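Local atomic coordinates of putative NADH-flavin reductase (Lactobacillus casei ATCC 334, PDB entry 3H2S), a protein that binds NADPH in a Rossmann-type fold and is probably an oxidoreductase of the NADH-flavin reductase kind. Residues K2-G7 with D61-V66; H25-V30 with A43-L48; V101-S106 with I156-A161; T176-E181 with R209-D214. All blocks are in the same frame, centred on the assembly; numbering follows the deposited sequence.

Contact 1: K2-G7 with D61-V66. With NDP (NADPH dihydro-nicotinamide-adenine-dinucleotide phosphate), chain C.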
# COMPACT_ATOMS: atom_id res chain seq x y z
N LYS A 2 22.83 -3.50 11.70
CA LYS A 2 22.64 -4.25 10.48
C LYS A 2 21.62 -3.59 9.55
O LYS A 2 20.52 -3.21 9.97
CB LYS A 2 22.23 -5.70 10.77
CG LYS A 2 22.21 -6.56 9.52
CD LYS A 2 21.95 -8.01 9.82
CE LYS A 2 21.97 -8.83 8.54
NZ LYS A 2 21.81 -10.28 8.84
N ILE A 3 22.04 -3.36 8.31
CA ILE A 3 21.27 -2.56 7.37
C ILE A 3 21.02 -3.39 6.12
O ILE A 3 21.96 -3.81 5.44
CB ILE A 3 22.03 -1.25 6.96
CG1 ILE A 3 22.51 -0.47 8.19
CG2 ILE A 3 21.16 -0.37 6.06
CD1 ILE A 3 23.24 0.85 7.85
N ALA A 4 19.74 -3.65 5.81
CA ALA A 4 19.37 -4.24 4.53
C ALA A 4 19.19 -3.13 3.51
O ALA A 4 18.49 -2.15 3.77
CB ALA A 4 18.07 -5.04 4.66
N VAL A 5 19.84 -3.26 2.35
CA VAL A 5 19.69 -2.26 1.29
C VAL A 5 18.95 -2.87 0.11
O VAL A 5 19.44 -3.82 -0.54
CB VAL A 5 21.05 -1.71 0.84
CG1 VAL A 5 20.88 -0.69 -0.29
CG2 VAL A 5 21.81 -1.13 2.04
N LEU A 6 17.74 -2.37 -0.16
CA LEU A 6 16.99 -2.79 -1.33
C LEU A 6 17.42 -1.94 -2.53
O LEU A 6 17.63 -0.74 -2.39
CB LEU A 6 15.49 -2.63 -1.10
CG LEU A 6 14.68 -3.68 -0.34
CD1 LEU A 6 15.41 -4.38 0.78
CD2 LEU A 6 13.35 -3.08 0.15
N GLY A 7 17.64 -2.57 -3.68
CA GLY A 7 18.23 -1.85 -4.80
C GLY A 7 19.69 -1.50 -4.52
O GLY A 7 20.19 -0.49 -5.02
N ASP A 61 14.33 -9.88 10.14
CA ASP A 61 14.27 -9.83 11.60
C ASP A 61 15.62 -9.62 12.28
O ASP A 61 15.69 -9.06 13.38
CB ASP A 61 13.53 -11.03 12.19
CG ASP A 61 12.77 -10.68 13.47
OD1 ASP A 61 12.83 -9.50 13.89
OD2 ASP A 61 12.12 -11.58 14.05
N SER A 62 16.70 -9.95 11.58
CA SER A 62 18.03 -9.66 12.10
C SER A 62 18.50 -8.23 11.82
O SER A 62 19.57 -7.82 12.31
CB SER A 62 19.05 -10.67 11.57
OG SER A 62 19.27 -10.48 10.18
N VAL A 63 17.76 -7.49 11.01
CA VAL A 63 18.21 -6.15 10.60
C VAL A 63 17.63 -5.02 11.46
O VAL A 63 16.48 -5.10 11.93
CB VAL A 63 17.97 -5.88 9.09
CG1 VAL A 63 18.39 -7.09 8.24
CG2 VAL A 63 16.54 -5.52 8.85
N ASP A 64 18.43 -3.99 11.69
CA ASP A 64 18.04 -2.83 12.49
C ASP A 64 17.44 -1.73 11.61
O ASP A 64 16.67 -0.88 12.08
CB ASP A 64 19.25 -2.31 13.27
CG ASP A 64 19.90 -3.37 14.14
OD1 ASP A 64 21.05 -3.78 13.85
OD2 ASP A 64 19.26 -3.80 15.13
N ALA A 65 17.82 -1.73 10.34
CA ALA A 65 17.34 -0.74 9.39
C ALA A 65 17.24 -1.31 7.98
O ALA A 65 18.00 -2.21 7.59
CB ALA A 65 18.24 0.48 9.37
N VAL A 66 16.37 -0.70 7.19
CA VAL A 66 16.19 -1.03 5.79
C VAL A 66 16.21 0.26 4.97
O VAL A 66 15.61 1.26 5.36
CB VAL A 66 14.84 -1.75 5.54
CG1 VAL A 66 14.68 -2.08 4.06
CG2 VAL A 66 14.78 -3.03 6.37
PA NDP C . 18.80 2.63 -10.27
O1A NDP C . 18.06 2.73 -11.63
O2A NDP C . 20.29 2.79 -10.26
O5B NDP C . 18.33 1.03 -9.97
C5B NDP C . 17.75 0.97 -8.64
C4B NDP C . 17.68 -0.53 -8.15
O4B NDP C . 16.43 -1.06 -8.53
C3B NDP C . 18.74 -1.45 -8.85
O3B NDP C . 19.44 -2.08 -7.82
C2B NDP C . 17.83 -2.47 -9.64
O2B NDP C . 18.32 -3.76 -9.81
C1B NDP C . 16.57 -2.44 -8.72
N9A NDP C . 15.38 -2.90 -9.44
C8A NDP C . 14.79 -2.20 -10.53
N7A NDP C . 13.69 -2.81 -11.00
C5A NDP C . 13.54 -3.94 -10.17
C6A NDP C . 12.54 -4.93 -10.18
N6A NDP C . 11.57 -4.88 -11.13
N1A NDP C . 12.76 -6.08 -9.43
C2A NDP C . 13.75 -6.02 -8.50
N3A NDP C . 14.66 -5.03 -8.26
C4A NDP C . 14.57 -4.01 -9.19
O3 NDP C . 18.13 3.87 -9.56
PN NDP C . 18.57 5.23 -8.79
O1N NDP C . 19.67 4.89 -7.78
O2N NDP C . 19.04 6.12 -9.91
O5D NDP C . 17.32 5.85 -7.94
C5D NDP C . 17.10 5.53 -6.57
C4D NDP C . 15.87 6.33 -6.10
O4D NDP C . 16.13 7.67 -6.47
C3D NDP C . 14.48 5.93 -6.68
O3D NDP C . 13.50 6.13 -5.73
C2D NDP C . 14.38 6.93 -7.89
O2D NDP C . 13.05 7.22 -8.20
C1D NDP C . 15.04 8.18 -7.20
N1N NDP C . 15.36 9.22 -8.18
C2N NDP C . 14.59 10.45 -8.08
C3N NDP C . 14.77 11.42 -9.25
C7N NDP C . 14.39 12.83 -8.82
O7N NDP C . 13.40 13.00 -8.12
N7N NDP C . 15.07 13.90 -9.38
C4N NDP C . 16.05 11.36 -10.06
C5N NDP C . 16.56 9.96 -10.31
C6N NDP C . 16.26 8.90 -9.28
P2B NDP C . 19.44 -4.07 -10.95
O1X NDP C . 20.80 -3.42 -10.52
O2X NDP C . 19.72 -5.62 -10.87
O3X NDP C . 19.02 -3.60 -12.30
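Lys-2, Ile-3 and Ala-4 run parallel to Ala-65 and Val-66, pairing two inner strands of the Rossmann sheet, the first (2-6) and the fourth (65-68) in chain order. The backbone ladder opens on Lys-2 O, which accepts from both Asp-64 N and Ala-65 N, the latter at 3.1 Å. Ala-4 N then returns to Ala-65 O (2.9 Å). CA-H...O contacts fill in between, Ile-3 CA to Ala-65 O and Val-66 CA to Ala-4 O.

Apolar contacts gather on the face carrying Ala-4 and Val-66. Ala-4 CB lies 4.1 Å from Val-63 CG1, and the Leu-6 CD1 methyl meets Val-66 CG1 at the same 4.1 Å; Leu-89 of helix 80-91 covers both Leu-6 and Val-66. On the other face Ile-3 and Ala-65 both rest on Leu-200 of helix 189-201. Just past the strand, Gly-7 CA comes 3.3 Å from O3B of the adenosine ribose of NADPH, at a positive phi that suits glycine.

Polar side chains work at the outer end. Lys-2 has CG anti to its backbone N (chi1 -172°) and stays extended, taking CD and CE across Val-63 CG1 before NZ reaches Ser-62 OG (2.9 Å). Asp-64 OD1 accepts Lys-2 N through its anti lone pair, 2.8 Å and almost straight at 174°.

Contact 2: H25-V30 with A43-L48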
# COMPACT_ATOMS: atom_id res chain seq x y z
N HIS A 25 28.93 -0.51 9.56
CA HIS A 25 27.68 -1.26 9.67
C HIS A 25 27.72 -2.55 8.84
O HIS A 25 28.44 -2.64 7.84
CB HIS A 25 26.49 -0.39 9.27
CG HIS A 25 26.28 0.77 10.19
ND1 HIS A 25 26.66 2.05 9.85
CD2 HIS A 25 25.95 0.81 11.50
CE1 HIS A 25 26.46 2.85 10.89
NE2 HIS A 25 26.08 2.11 11.92
N GLU A 26 26.99 -3.56 9.31
CA GLU A 26 26.87 -4.82 8.59
C GLU A 26 25.79 -4.69 7.52
O GLU A 26 24.65 -4.36 7.82
CB GLU A 26 26.47 -5.95 9.55
CG GLU A 26 26.41 -7.32 8.88
CD GLU A 26 25.80 -8.37 9.78
OE1 GLU A 26 25.62 -8.08 10.98
OE2 GLU A 26 25.50 -9.47 9.27
N VAL A 27 26.18 -4.88 6.26
CA VAL A 27 25.26 -4.66 5.16
C VAL A 27 24.71 -5.98 4.64
O VAL A 27 25.45 -6.95 4.48
CB VAL A 27 25.93 -3.89 4.00
CG1 VAL A 27 25.01 -3.84 2.78
CG2 VAL A 27 26.29 -2.47 4.47
N LEU A 28 23.40 -6.01 4.39
CA LEU A 28 22.79 -7.08 3.62
C LEU A 28 22.21 -6.49 2.35
O LEU A 28 21.29 -5.69 2.40
CB LEU A 28 21.69 -7.76 4.43
CG LEU A 28 20.97 -8.89 3.68
CD1 LEU A 28 21.94 -10.00 3.27
CD2 LEU A 28 19.81 -9.44 4.47
N ALA A 29 22.83 -6.83 1.21
CA ALA A 29 22.42 -6.30 -0.09
C ALA A 29 21.40 -7.24 -0.71
O ALA A 29 21.69 -8.41 -0.95
CB ALA A 29 23.62 -6.18 -1.01
N VAL A 30 20.17 -6.75 -0.86
CA VAL A 30 19.13 -7.51 -1.52
C VAL A 30 19.23 -7.23 -3.01
O VAL A 30 19.08 -6.09 -3.45
CB VAL A 30 17.74 -7.09 -1.00
CG1 VAL A 30 16.64 -7.92 -1.66
CG2 VAL A 30 17.71 -7.21 0.53
N ALA A 43 33.10 -8.71 -3.23
CA ALA A 43 32.86 -10.09 -2.84
C ALA A 43 32.51 -10.17 -1.37
O ALA A 43 31.92 -11.15 -0.91
CB ALA A 43 34.08 -10.94 -3.15
N THR A 44 32.86 -9.13 -0.62
CA THR A 44 32.82 -9.19 0.84
C THR A 44 31.48 -8.72 1.40
O THR A 44 31.32 -8.63 2.62
CB THR A 44 33.96 -8.37 1.43
N VAL A 45 30.57 -8.32 0.52
CA VAL A 45 29.28 -7.80 0.96
C VAL A 45 28.23 -8.90 0.95
O VAL A 45 28.03 -9.55 -0.07
CB VAL A 45 28.81 -6.63 0.05
CG1 VAL A 45 27.43 -6.15 0.46
CG2 VAL A 45 29.82 -5.49 0.12
N ALA A 46 27.57 -9.12 2.08
CA ALA A 46 26.60 -10.21 2.20
C ALA A 46 25.38 -9.92 1.33
O ALA A 46 24.99 -8.78 1.16
CB ALA A 46 26.19 -10.42 3.65
N THR A 47 24.82 -10.97 0.76
CA THR A 47 23.88 -10.83 -0.33
C THR A 47 22.62 -11.65 0.01
O THR A 47 22.71 -12.71 0.63
CB THR A 47 24.56 -11.33 -1.64
OG1 THR A 47 24.84 -10.22 -2.51
CG2 THR A 47 23.78 -12.37 -2.33
N LEU A 48 21.44 -11.09 -0.28
CA LEU A 48 20.23 -11.90 -0.36
C LEU A 48 19.59 -11.78 -1.75
O LEU A 48 19.20 -10.69 -2.16
CB LEU A 48 19.23 -11.48 0.72
CG LEU A 48 17.84 -12.13 0.60
CD1 LEU A 48 17.92 -13.64 0.88
CD2 LEU A 48 16.89 -11.43 1.57
O HOH W 1 28.03 -7.53 4.25
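Leu-28 reaches across to Leu-48 with a single methyl. Its CG is anti to the backbone N (chi1 179°) and chi2 of 60° turns CD1 over the neighbouring strand, where it sits 3.7 Å from both Thr-47 C and Leu-48 N, and 4.0 Å from Leu-48 CB. The Leu-28 methyl therefore covers the peptide link as much as the side chain beyond it. Further along the same face, Val-30 CG1 lies against Leu-48 O, while its other branch, CG2, only approaches Leu-48 CD2.

On the opposite face the meeting is between smaller groups. Val-45 holds CG1 anti to its backbone N (chi1 176°), and that one methyl touches Val-27 CG1 and Ala-29 CB, each at 4.1 Å. The two valines cross obliquely; Val-27 also packs on Val-17 and Ala-20 of helix 11-22.

Between the faces, strands 26-31 and 46-49 pair in parallel. Ala-29 uses both backbone groups: its N donates to Ala-46 O at 2.9 Å and its O accepts Leu-48 N at 2.8 Å. Upstream, where the strands draw apart, a water takes over, accepting from Ala-46 N and donating to Val-27 O, 2.7 Å from each.

These strands, with helix 34-40 between them, form a beta-alpha-beta unit at one end of the sheet. Direct backbone bonds around Ala-29 and a water bridge before them imply a strand that peels away from its neighbour: methyl contacts accompany the pairing, while the water keeps the separating peptide groups satisfied.

Contact 3: V101-S106 with I156-A161. With NDP (NADPH dihydro-nicotinamide-adenine-dinucleotide phosphate), chain C.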
# COMPACT_ATOMS: atom_id res chain seq x y z
N VAL A 101 14.26 3.86 5.64
CA VAL A 101 14.42 5.07 4.85
C VAL A 101 14.00 4.84 3.40
O VAL A 101 14.52 3.94 2.73
CB VAL A 101 15.88 5.61 4.89
CG1 VAL A 101 16.05 6.85 3.98
CG2 VAL A 101 16.27 5.92 6.32
N PHE A 102 13.10 5.67 2.91
CA PHE A 102 12.63 5.58 1.53
C PHE A 102 13.13 6.79 0.75
O PHE A 102 13.02 7.93 1.23
CB PHE A 102 11.09 5.58 1.48
CG PHE A 102 10.48 4.39 2.14
CD1 PHE A 102 10.12 3.29 1.40
CD2 PHE A 102 10.28 4.37 3.52
CE1 PHE A 102 9.58 2.15 2.00
CE2 PHE A 102 9.78 3.22 4.15
CZ PHE A 102 9.42 2.12 3.39
N ILE A 103 13.80 6.52 -0.37
CA ILE A 103 14.16 7.58 -1.29
C ILE A 103 12.94 7.87 -2.17
O ILE A 103 12.43 7.00 -2.87
CB ILE A 103 15.34 7.22 -2.21
CG1 ILE A 103 16.60 6.84 -1.38
CG2 ILE A 103 15.63 8.38 -3.13
CD1 ILE A 103 17.80 6.49 -2.25
N LEU A 104 12.52 9.13 -2.15
CA LEU A 104 11.31 9.53 -2.86
C LEU A 104 11.69 10.33 -4.10
O LEU A 104 12.81 10.24 -4.60
CB LEU A 104 10.41 10.34 -1.91
CG LEU A 104 9.92 9.56 -0.68
CD1 LEU A 104 9.22 10.48 0.30
CD2 LEU A 104 9.02 8.39 -1.08
N GLY A 105 10.71 11.02 -4.68
CA GLY A 105 10.95 11.78 -5.89
C GLY A 105 10.93 13.27 -5.62
O GLY A 105 10.45 13.72 -4.57
N SER A 106 11.37 14.03 -6.61
CA SER A 106 11.38 15.48 -6.54
C SER A 106 9.98 16.05 -6.78
O SER A 106 9.65 17.15 -6.33
CB SER A 106 12.37 16.01 -7.59
OG SER A 106 13.08 17.12 -7.08
N ILE A 156 13.16 10.64 2.20
CA ILE A 156 14.13 11.61 1.71
C ILE A 156 13.99 11.78 0.20
O ILE A 156 14.15 10.82 -0.58
CB ILE A 156 15.58 11.20 2.02
CG1 ILE A 156 15.76 10.92 3.51
CG2 ILE A 156 16.54 12.29 1.56
CD1 ILE A 156 17.16 10.44 3.88
N SER A 157 13.69 13.01 -0.21
CA SER A 157 13.58 13.33 -1.63
C SER A 157 14.91 13.92 -2.08
O SER A 157 15.49 14.75 -1.36
CB SER A 157 12.46 14.35 -1.87
OG SER A 157 11.19 13.74 -1.79
N PRO A 158 15.34 13.55 -3.30
CA PRO A 158 16.46 14.21 -3.94
C PRO A 158 16.06 15.61 -4.39
O PRO A 158 14.88 15.90 -4.54
CB PRO A 158 16.76 13.32 -5.16
CG PRO A 158 15.85 12.10 -5.04
CD PRO A 158 14.72 12.52 -4.16
N SER A 159 17.04 16.42 -4.72
CA SER A 159 16.82 17.60 -5.55
C SER A 159 16.46 17.15 -6.97
O SER A 159 16.57 15.97 -7.30
CB SER A 159 18.10 18.43 -5.59
OG SER A 159 18.50 18.78 -4.28
N GLU A 160 16.21 18.12 -7.83
CA GLU A 160 15.76 17.85 -9.19
C GLU A 160 16.74 16.94 -9.95
O GLU A 160 16.33 16.09 -10.74
CB GLU A 160 15.57 19.16 -9.94
CG GLU A 160 15.83 19.10 -11.43
CD GLU A 160 14.92 20.01 -12.22
OE1 GLU A 160 13.95 20.54 -11.62
OE2 GLU A 160 15.14 20.17 -13.44
N ALA A 161 18.04 17.13 -9.70
CA ALA A 161 19.06 16.33 -10.38
C ALA A 161 19.75 15.39 -9.41
O ALA A 161 20.20 15.81 -8.35
CB ALA A 161 20.08 17.24 -11.08
PA NDP C . 18.80 2.63 -10.27
O1A NDP C . 18.06 2.73 -11.63
O2A NDP C . 20.29 2.79 -10.26
O5B NDP C . 18.33 1.03 -9.97
C5B NDP C . 17.75 0.97 -8.64
C4B NDP C . 17.68 -0.53 -8.15
O4B NDP C . 16.43 -1.06 -8.53
C3B NDP C . 18.74 -1.45 -8.85
O3B NDP C . 19.44 -2.08 -7.82
C2B NDP C . 17.83 -2.47 -9.64
O2B NDP C . 18.32 -3.76 -9.81
C1B NDP C . 16.57 -2.44 -8.72
N9A NDP C . 15.38 -2.90 -9.44
C8A NDP C . 14.79 -2.20 -10.53
N7A NDP C . 13.69 -2.81 -11.00
C5A NDP C . 13.54 -3.94 -10.17
C6A NDP C . 12.54 -4.93 -10.18
N6A NDP C . 11.57 -4.88 -11.13
N1A NDP C . 12.76 -6.08 -9.43
C2A NDP C . 13.75 -6.02 -8.50
N3A NDP C . 14.66 -5.03 -8.26
C4A NDP C . 14.57 -4.01 -9.19
O3 NDP C . 18.13 3.87 -9.56
PN NDP C . 18.57 5.23 -8.79
O1N NDP C . 19.67 4.89 -7.78
O2N NDP C . 19.04 6.12 -9.91
O5D NDP C . 17.32 5.85 -7.94
C5D NDP C . 17.10 5.53 -6.57
C4D NDP C . 15.87 6.33 -6.10
O4D NDP C . 16.13 7.67 -6.47
C3D NDP C . 14.48 5.93 -6.68
O3D NDP C . 13.50 6.13 -5.73
C2D NDP C . 14.38 6.93 -7.89
O2D NDP C . 13.05 7.22 -8.20
C1D NDP C . 15.04 8.18 -7.20
N1N NDP C . 15.36 9.22 -8.18
C2N NDP C . 14.59 10.45 -8.08
C3N NDP C . 14.77 11.42 -9.25
C7N NDP C . 14.39 12.83 -8.82
O7N NDP C . 13.40 13.00 -8.12
N7N NDP C . 15.07 13.90 -9.38
C4N NDP C . 16.05 11.36 -10.06
C5N NDP C . 16.56 9.96 -10.31
C6N NDP C . 16.26 8.90 -9.28
P2B NDP C . 19.44 -4.07 -10.95
O1X NDP C . 20.80 -3.42 -10.52
O2X NDP C . 19.72 -5.62 -10.87
O3X NDP C . 19.02 -3.60 -12.30
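Ile-156 and Val-101 meet by their branch ends on one face of the Rossmann sheet, where parallel strands 99-103 and 153-158 deliver their C-terminal ends to the NADPH site. Ile-156 CD1 lies 3.8 Å from Val-101 CG1, the two side chains set obliquely. Ile-103 shares that face; with CG1 beside the backbone N (chi1 -58°), its CG2 branch is left anti to N and points at the nicotinamide ribose, Ile-103 CG2 lying 3.5 Å from NDP O4D.

Backbone bonds hold this pairing: Ile-156 N to Phe-102 O and, at 2.8 Å, Leu-104 N to Ile-156 O. Beyond them side chains take over. Ser-157 OG passes Leu-104 CB and donates to Gly-105 O at 2.9 Å; Arg-209 gives the same hydroxyl a second partner. The Pro-158 ring brings CD to 3.0 Å from Leu-104 O and turns CG toward C2N of the nicotinamide (3.7 Å). Leu-104 O itself is buried without a hydrogen-bonding partner.

Ser-106 faces two ways. Its OG makes a weak bond to Pro-158 O, while its backbone N donates to the carboxamide oxygen O7N of NADPH at 2.7 Å.

Contact 4: T176-E181 with R209-D214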
# COMPACT_ATOMS: atom_id res chain seq x y z
N THR A 176 10.26 21.75 0.27
CA THR A 176 10.46 22.66 -0.85
C THR A 176 11.77 22.38 -1.57
O THR A 176 12.79 22.15 -0.94
CB THR A 176 10.42 24.15 -0.39
OG1 THR A 176 9.17 24.40 0.26
CG2 THR A 176 10.51 25.08 -1.60
N LEU A 177 11.72 22.31 -2.90
CA LEU A 177 12.91 22.16 -3.71
C LEU A 177 13.96 23.17 -3.26
O LEU A 177 13.66 24.36 -3.09
CB LEU A 177 12.57 22.39 -5.19
CG LEU A 177 13.65 21.97 -6.19
CD1 LEU A 177 13.79 20.44 -6.23
CD2 LEU A 177 13.30 22.53 -7.56
N LEU A 178 15.20 22.69 -3.11
CA LEU A 178 16.34 23.51 -2.74
C LEU A 178 17.18 23.88 -3.97
O LEU A 178 17.39 23.08 -4.88
CB LEU A 178 17.22 22.78 -1.73
CG LEU A 178 16.55 22.32 -0.43
CD1 LEU A 178 17.53 21.53 0.43
CD2 LEU A 178 15.98 23.52 0.34
N VAL A 179 17.66 25.12 -3.97
CA VAL A 179 18.48 25.59 -5.08
C VAL A 179 19.76 26.16 -4.49
O VAL A 179 19.72 26.84 -3.47
CB VAL A 179 17.76 26.70 -5.88
CG1 VAL A 179 18.69 27.31 -6.92
CG2 VAL A 179 16.49 26.15 -6.53
N GLY A 180 20.90 25.77 -5.05
CA GLY A 180 22.19 26.19 -4.53
C GLY A 180 22.67 27.50 -5.13
O GLY A 180 21.96 28.15 -5.91
N GLU A 181 23.87 27.91 -4.73
CA GLU A 181 24.45 29.18 -5.16
C GLU A 181 24.59 29.24 -6.68
O GLU A 181 24.68 30.33 -7.25
CB GLU A 181 25.82 29.35 -4.50
CG GLU A 181 26.37 30.77 -4.55
CD GLU A 181 27.64 30.93 -3.75
OE1 GLU A 181 28.20 29.90 -3.29
OE2 GLU A 181 28.10 32.09 -3.58
N ARG A 209 9.33 13.83 5.97
CA ARG A 209 10.09 13.83 4.73
C ARG A 209 11.03 15.03 4.74
O ARG A 209 10.64 16.12 5.12
CB ARG A 209 9.15 13.93 3.54
CG ARG A 209 9.86 13.81 2.20
CD ARG A 209 10.25 15.15 1.62
NE ARG A 209 9.07 15.97 1.34
CZ ARG A 209 8.36 15.90 0.22
NH1 ARG A 209 8.75 15.09 -0.76
NH2 ARG A 209 7.26 16.64 0.07
N ILE A 210 12.29 14.78 4.40
CA ILE A 210 13.23 15.86 4.13
C ILE A 210 13.71 15.84 2.67
O ILE A 210 13.47 14.88 1.95
CB ILE A 210 14.42 15.83 5.09
CG1 ILE A 210 15.14 14.47 5.02
CG2 ILE A 210 13.95 16.14 6.53
CD1 ILE A 210 16.52 14.46 5.71
N VAL A 211 14.29 16.95 2.22
CA VAL A 211 14.88 17.01 0.88
C VAL A 211 16.34 17.40 1.08
O VAL A 211 16.65 18.17 1.99
CB VAL A 211 14.20 18.07 0.00
CG1 VAL A 211 14.13 19.43 0.73
CG2 VAL A 211 14.90 18.22 -1.34
N VAL A 212 17.22 16.91 0.21
CA VAL A 212 18.64 17.24 0.35
C VAL A 212 19.25 17.72 -0.96
O VAL A 212 18.87 17.25 -2.03
CB VAL A 212 19.44 16.06 0.92
CG1 VAL A 212 19.07 15.84 2.38
CG2 VAL A 212 19.19 14.79 0.13
N ARG A 213 20.18 18.67 -0.87
CA ARG A 213 20.96 19.08 -2.03
C ARG A 213 22.45 19.08 -1.68
O ARG A 213 22.82 19.11 -0.50
CB ARG A 213 20.54 20.47 -2.52
CG ARG A 213 20.94 21.61 -1.58
CD ARG A 213 20.76 22.95 -2.27
NE ARG A 213 20.91 24.09 -1.35
CZ ARG A 213 22.06 24.70 -1.09
NH1 ARG A 213 23.21 24.22 -1.55
NH2 ARG A 213 22.07 25.77 -0.29
N ASP A 214 23.29 19.11 -2.71
CA ASP A 214 24.73 19.27 -2.51
C ASP A 214 24.98 20.62 -1.86
O ASP A 214 24.40 21.63 -2.27
CB ASP A 214 25.47 19.22 -3.85
CG ASP A 214 25.42 17.85 -4.50
OD1 ASP A 214 25.33 16.83 -3.77
OD2 ASP A 214 25.53 17.80 -5.75
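Leu-178 and Arg-213 form the tight part of this contact, their side chains crossing at about a right angle. Leu-178 CB presses on Arg-213 CD at 3.6 Å, and its CD1 also meets Arg-213 CG. On the other side of the leucine, CG lies 3.9 Å from Val-211 CG1. That valine methyl stands between its own backbone N and carbonyl carbon (chi1 51°), and there it meets Thr-176 O as well, at 3.5 Å.

Toward Gly-180 the contact becomes polar and more exposed, though not more distant. The guanidinium of Arg-213 has Gly-180 CA 3.6 Å above one face, offset toward the rim, with Leu-178 CB in plane at the edge. Val-179 O sits over that same face, 3.7 Å from NE, without a hydrogen bond. The polar end is instead held within its own strand, where NH1 donates to Asp-214 O at 2.9 Å. Exposed Val-179, its CB pointing away, is the loose side.

The two segments run almost in the same direction, yet the contact rests on side chains and lacks backbone bonds between them. It is a loop over strand 209-214, which pairs antiparallel with the edge strand 170-173 of this Rossmann-type sheet.

How the contacts relate
All four contacts belong to one Rossmann-type sheet. Contacts 1 and 3 are its buried parts and both touch NADPH; they join directly through a probable hydrogen bond between Val-66 O and Val-101 N. Contact 2 lies further out, only partly buried, and adjoins contact 1 because strands 2-6 and 26-31 are neighbours. Contact 4, also partly buried, is on the opposite side of the chain's centre from contacts 1 and 2 and meets contact 3 where Ser-159 OG reaches Val-212 O. Parallel backbone ladders carry the first three, supplemented by charged and hydroxyl groups in contact 1, water in contact 2 and serines in contact 3; contact 4 relies on side-chain packing.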